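Local coordinates for cellulase, glycosyl hydrolase family 5, TPS linker, domain X (Spirochaeta thermophila, PDB 5E9P), which binds cellulose, and probably xylan, as a type A carbohydrate-binding module of family 64, the jelly-roll domain of a cellulase, at residues Trp40-Leu45 / Ile72-Gly77. Numbering follows the deposited sequence.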
ATOM      1  N   TRP A  40       1.108   8.201   6.492  1.00  6.51           N
ATOM      2  CA  TRP A  40       0.503   9.051   7.520  1.00  6.96           C
ATOM      3  C   TRP A  40      -0.428  10.013   6.850  1.00  6.89           C
ATOM      4  O   TRP A  40      -0.449  10.204   5.628  1.00  7.20           O
ATOM      5  CB  TRP A  40       1.544   9.784   8.366  1.00  7.71           C
ATOM      6  CG  TRP A  40       2.496  10.646   7.631  1.00  7.51           C
ATOM      7  CD1 TRP A  40       2.262  11.863   6.994  1.00  7.81           C
ATOM      8  CD2 TRP A  40       3.880  10.384   7.431  1.00  8.48           C
ATOM      9  NE1 TRP A  40       3.410  12.326   6.434  1.00  8.21           N
ATOM     10  CE2 TRP A  40       4.414  11.452   6.668  1.00  8.32           C
ATOM     11  CE3 TRP A  40       4.755   9.355   7.850  1.00  9.68           C
ATOM     12  CZ2 TRP A  40       5.738  11.538   6.338  1.00 10.15           C
ATOM     13  CZ3 TRP A  40       6.051   9.443   7.498  1.00 11.19           C
ATOM     14  CH2 TRP A  40       6.546  10.510   6.749  1.00 11.35           C
ATOM     15  N   ASN A  41      -1.259  10.661   7.669  1.00  7.34           N
ATOM     16  CA  ASN A  41      -2.297  11.568   7.217  1.00  7.61           C
ATOM     17  C   ASN A  41      -3.302  10.926   6.296  1.00  8.11           C
ATOM     18  O   ASN A  41      -3.933  11.652   5.468  1.00  9.61           O
ATOM     19  CB  ASN A  41      -1.799  12.891   6.645  1.00  8.36           C
ATOM     20  CG  ASN A  41      -1.650  14.026   7.675  1.00  8.10           C
ATOM     21  OD1 ASN A  41      -0.748  14.780   7.579  1.00 10.06           O
ATOM     22  ND2 ASN A  41      -2.590  14.136   8.596  1.00  9.28           N
ATOM     23  N   LEU A  42      -3.522   9.632   6.405  1.00  7.76           N
ATOM     24  CA  LEU A  42      -4.536   8.960   5.630  1.00  7.70           C
ATOM     25  C   LEU A  42      -5.812   8.712   6.408  1.00  8.93           C
ATOM     26  O   LEU A  42      -5.777   8.440   7.620  1.00 10.08           O
ATOM     27  CB  LEU A  42      -4.013   7.652   5.048  1.00  7.57           C
ATOM     28  CG  LEU A  42      -2.758   7.788   4.200  1.00  7.12           C
ATOM     29  CD1 LEU A  42      -2.432   6.457   3.574  1.00  7.51           C
ATOM     30  CD2 LEU A  42      -2.862   8.847   3.146  1.00  7.52           C
ATOM     31  N   ASP A  43      -6.916   8.754   5.704  1.00  8.43           N
ATOM     32  CA  ASP A  43      -8.163   8.204   6.238  1.00 10.02           C
ATOM     33  C   ASP A  43      -8.203   6.702   6.123  1.00  9.89           C
ATOM     34  O   ASP A  43      -8.841   6.042   6.962  1.00 11.90           O
ATOM     35  CB  ASP A  43      -9.374   8.802   5.486  1.00 11.49           C
ATOM     36  CG  ASP A  43      -9.540  10.335   5.749  1.00 14.54           C
ATOM     37  OD1 ASP A  43      -9.246  10.714   6.864  1.00 20.23           O
ATOM     38  OD2 ASP A  43     -10.066  11.012   4.813  1.00 19.68           O
ATOM     39  N   LEU A  44      -7.584   6.133   5.110  1.00  9.29           N
ATOM     40  CA  LEU A  44      -7.553   4.669   4.906  1.00  8.80           C
ATOM     41  C   LEU A  44      -6.375   4.297   4.072  1.00  7.92           C
ATOM     42  O   LEU A  44      -6.092   4.932   3.056  1.00  8.78           O
ATOM     43  CB  LEU A  44      -8.826   4.225   4.210  1.00 10.47           C
ATOM     44  CG  LEU A  44      -9.002   2.749   3.955  1.00 10.66           C
ATOM     45  CD1 LEU A  44      -9.102   1.964   5.250  1.00 12.72           C
ATOM     46  CD2 LEU A  44     -10.217   2.485   3.087  1.00 13.31           C
ATOM     47  N   LEU A  45      -5.724   3.194   4.503  1.00  7.54           N
ATOM     48  CA  LEU A  45      -4.824   2.444   3.611  1.00  7.29           C
ATOM     49  C   LEU A  45      -5.114   0.979   3.921  1.00  7.72           C
ATOM     50  O   LEU A  45      -4.711   0.507   4.978  1.00 10.17           O
ATOM     51  CB  LEU A  45      -3.362   2.762   3.811  1.00  7.09           C
ATOM     52  CG  LEU A  45      -2.464   2.198   2.676  1.00  7.21           C
ATOM     53  CD1 LEU A  45      -2.655   2.945   1.382  1.00  8.39           C
ATOM     54  CD2 LEU A  45      -1.017   2.234   3.107  1.00  8.56           C
ATOM     55  N   ILE A  72      -4.179  -2.209  -3.101  1.00  6.65           N
ATOM     56  CA  ILE A  72      -3.953  -1.115  -2.156  1.00  6.49           C
ATOM     57  C   ILE A  72      -5.025  -0.057  -2.420  1.00  6.80           C
ATOM     58  O   ILE A  72      -5.129   0.497  -3.498  1.00  7.89           O
ATOM     59  CB  ILE A  72      -2.566  -0.513  -2.402  1.00  7.01           C
ATOM     60  CG1 ILE A  72      -1.446  -1.564  -2.320  1.00  7.56           C
ATOM     61  CG2 ILE A  72      -2.315   0.653  -1.458  1.00  7.90           C
ATOM     62  CD1 ILE A  72      -0.360  -1.330  -3.303  1.00 11.55           C
ATOM     63  N   HIS A  73      -5.844   0.192  -1.363  1.00  7.18           N
ATOM     64  CA  HIS A  73      -6.877   1.191  -1.452  1.00  7.62           C
ATOM     65  C   HIS A  73      -6.521   2.316  -0.494  1.00  7.06           C
ATOM     66  O   HIS A  73      -6.438   2.100   0.715  1.00  7.66           O
ATOM     67  CB  HIS A  73      -8.228   0.539  -1.110  1.00  8.40           C
ATOM     68  CG  HIS A  73      -9.350   1.479  -1.035  1.00  9.11           C
ATOM     69  ND1 HIS A  73     -10.434   1.199  -0.250  1.00 10.69           N
ATOM     70  CD2 HIS A  73      -9.614   2.677  -1.588  1.00 10.38           C
ATOM     71  CE1 HIS A  73     -11.324   2.177  -0.335  1.00 11.65           C
ATOM     72  NE2 HIS A  73     -10.874   3.067  -1.191  1.00 11.11           N
ATOM     73  N   TYR A  74      -6.282   3.485  -1.061  1.00  7.64           N
ATOM     74  CA  TYR A  74      -5.804   4.684  -0.371  1.00  7.51           C
ATOM     75  C   TYR A  74      -6.908   5.712  -0.344  1.00  7.60           C
ATOM     76  O   TYR A  74      -7.550   6.011  -1.364  1.00  8.09           O
ATOM     77  CB  TYR A  74      -4.625   5.234  -1.192  1.00  7.54           C
ATOM     78  CG  TYR A  74      -4.017   6.567  -0.833  1.00  7.25           C
ATOM     79  CD1 TYR A  74      -4.631   7.787  -1.117  1.00  7.98           C
ATOM     80  CD2 TYR A  74      -2.744   6.637  -0.274  1.00  6.86           C
ATOM     81  CE1 TYR A  74      -4.031   8.977  -0.891  1.00  7.88           C
ATOM     82  CE2 TYR A  74      -2.137   7.863  -0.048  1.00  6.79           C
ATOM     83  CZ  TYR A  74      -2.764   9.027  -0.358  1.00  7.47           C
ATOM     84  OH  TYR A  74      -2.087  10.207  -0.072  1.00  8.36           O
ATOM     85  N   LYS A  75      -7.087   6.373   0.819  1.00  8.02           N
ATOM     86  CA  LYS A  75      -7.929   7.560   0.906  1.00  8.41           C
ATOM     87  C   LYS A  75      -7.279   8.585   1.785  1.00  8.34           C
ATOM     88  O   LYS A  75      -6.929   8.306   2.935  1.00  9.19           O
ATOM     89  CB  LYS A  75      -9.288   7.218   1.535  1.00 10.71           C
ATOM     90  CG  LYS A  75     -10.191   6.255   0.820  1.00 13.82           C
ATOM     91  CD  LYS A  75     -11.482   5.918   1.448  1.00 17.32           C
ATOM     92  CE  LYS A  75     -12.457   7.067   1.406  1.00 21.23           C
ATOM     93  NZ  LYS A  75     -13.776   6.586   2.048  1.00 30.74           N
ATOM     94  N   SER A  76      -7.146   9.817   1.263  1.00  9.08           N
ATOM     95  CA  SER A  76      -6.684  10.956   1.997  1.00  9.96           C
ATOM     96  C   SER A  76      -7.628  12.132   1.774  1.00 10.43           C
ATOM     97  O   SER A  76      -7.934  12.458   0.640  1.00 10.62           O
ATOM     98  CB  SER A  76      -5.279  11.420   1.560  1.00 13.15           C
ATOM     99  OG  SER A  76      -4.907  12.532   2.337  1.00 17.88           O
ATOM    100  N   GLY A  77      -7.960  12.821   2.836  1.00 13.05           N
ATOM    101  CA  GLY A  77      -8.698  14.049   2.781  1.00 15.49           C
ATOM    102  C   GLY A  77      -7.915  15.295   2.822  1.00 17.35           C
ATOM    103  O   GLY A  77      -8.470  16.401   2.756  1.00 27.08           O
TER
HETATM  104  O   HOH W   1      -6.639  12.147   5.279  1.00 17.59           O
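D43 and L44 both face K75 across an antiparallel pair of strands, a classic beta bulge at the start of strand 44-47 where it joins strand 70-76 in one sheet of the jelly roll. K75 O takes both bulge amides: D43 N at 2.8 Å, tilted from the carbonyl plane, and L44 N in that plane on a lone pair. K75 N returns a bond to L44 O, closing the hydrogen-bonded pair.

The tight side carries L42, L45, I72 and Y74 and faces strand 82-85 of the second sheet. L42 crosses Y74 at about a right angle, its CD2 lying 3.4 Å from Y74 CE2 and also touching CZ and OH. With CG anti to the backbone N (chi1 -168°), L45 brings CD1 to the edge of the Y74 ring and 3.7 Å from I72 CG2. Leucine suits position 42 because its forked end sets both methyls against the ring, CD1 also reaching Y74 CE2, at 3.9 Å; tyrosine adds a hydroxyl, which bonds to G15 O. An alanine in place of Y74 would probably open a gap beside L42 and L45 and leave G15 O without this hydroxyl.

The other face is looser and partly open to solvent. There L44 CD2 touches the H73 ring, whose ND1 bonds to E46, while L44 CB meets CB and CG of K75, a long chain suited to covering a leucine while its amine leads away. The backbones are still close at L42 and S76; beyond them, where N41 and G77 are both exposed, one water joins the segments, donating to N41 O at 2.8 Å and accepting from G77 N at 2.9 Å.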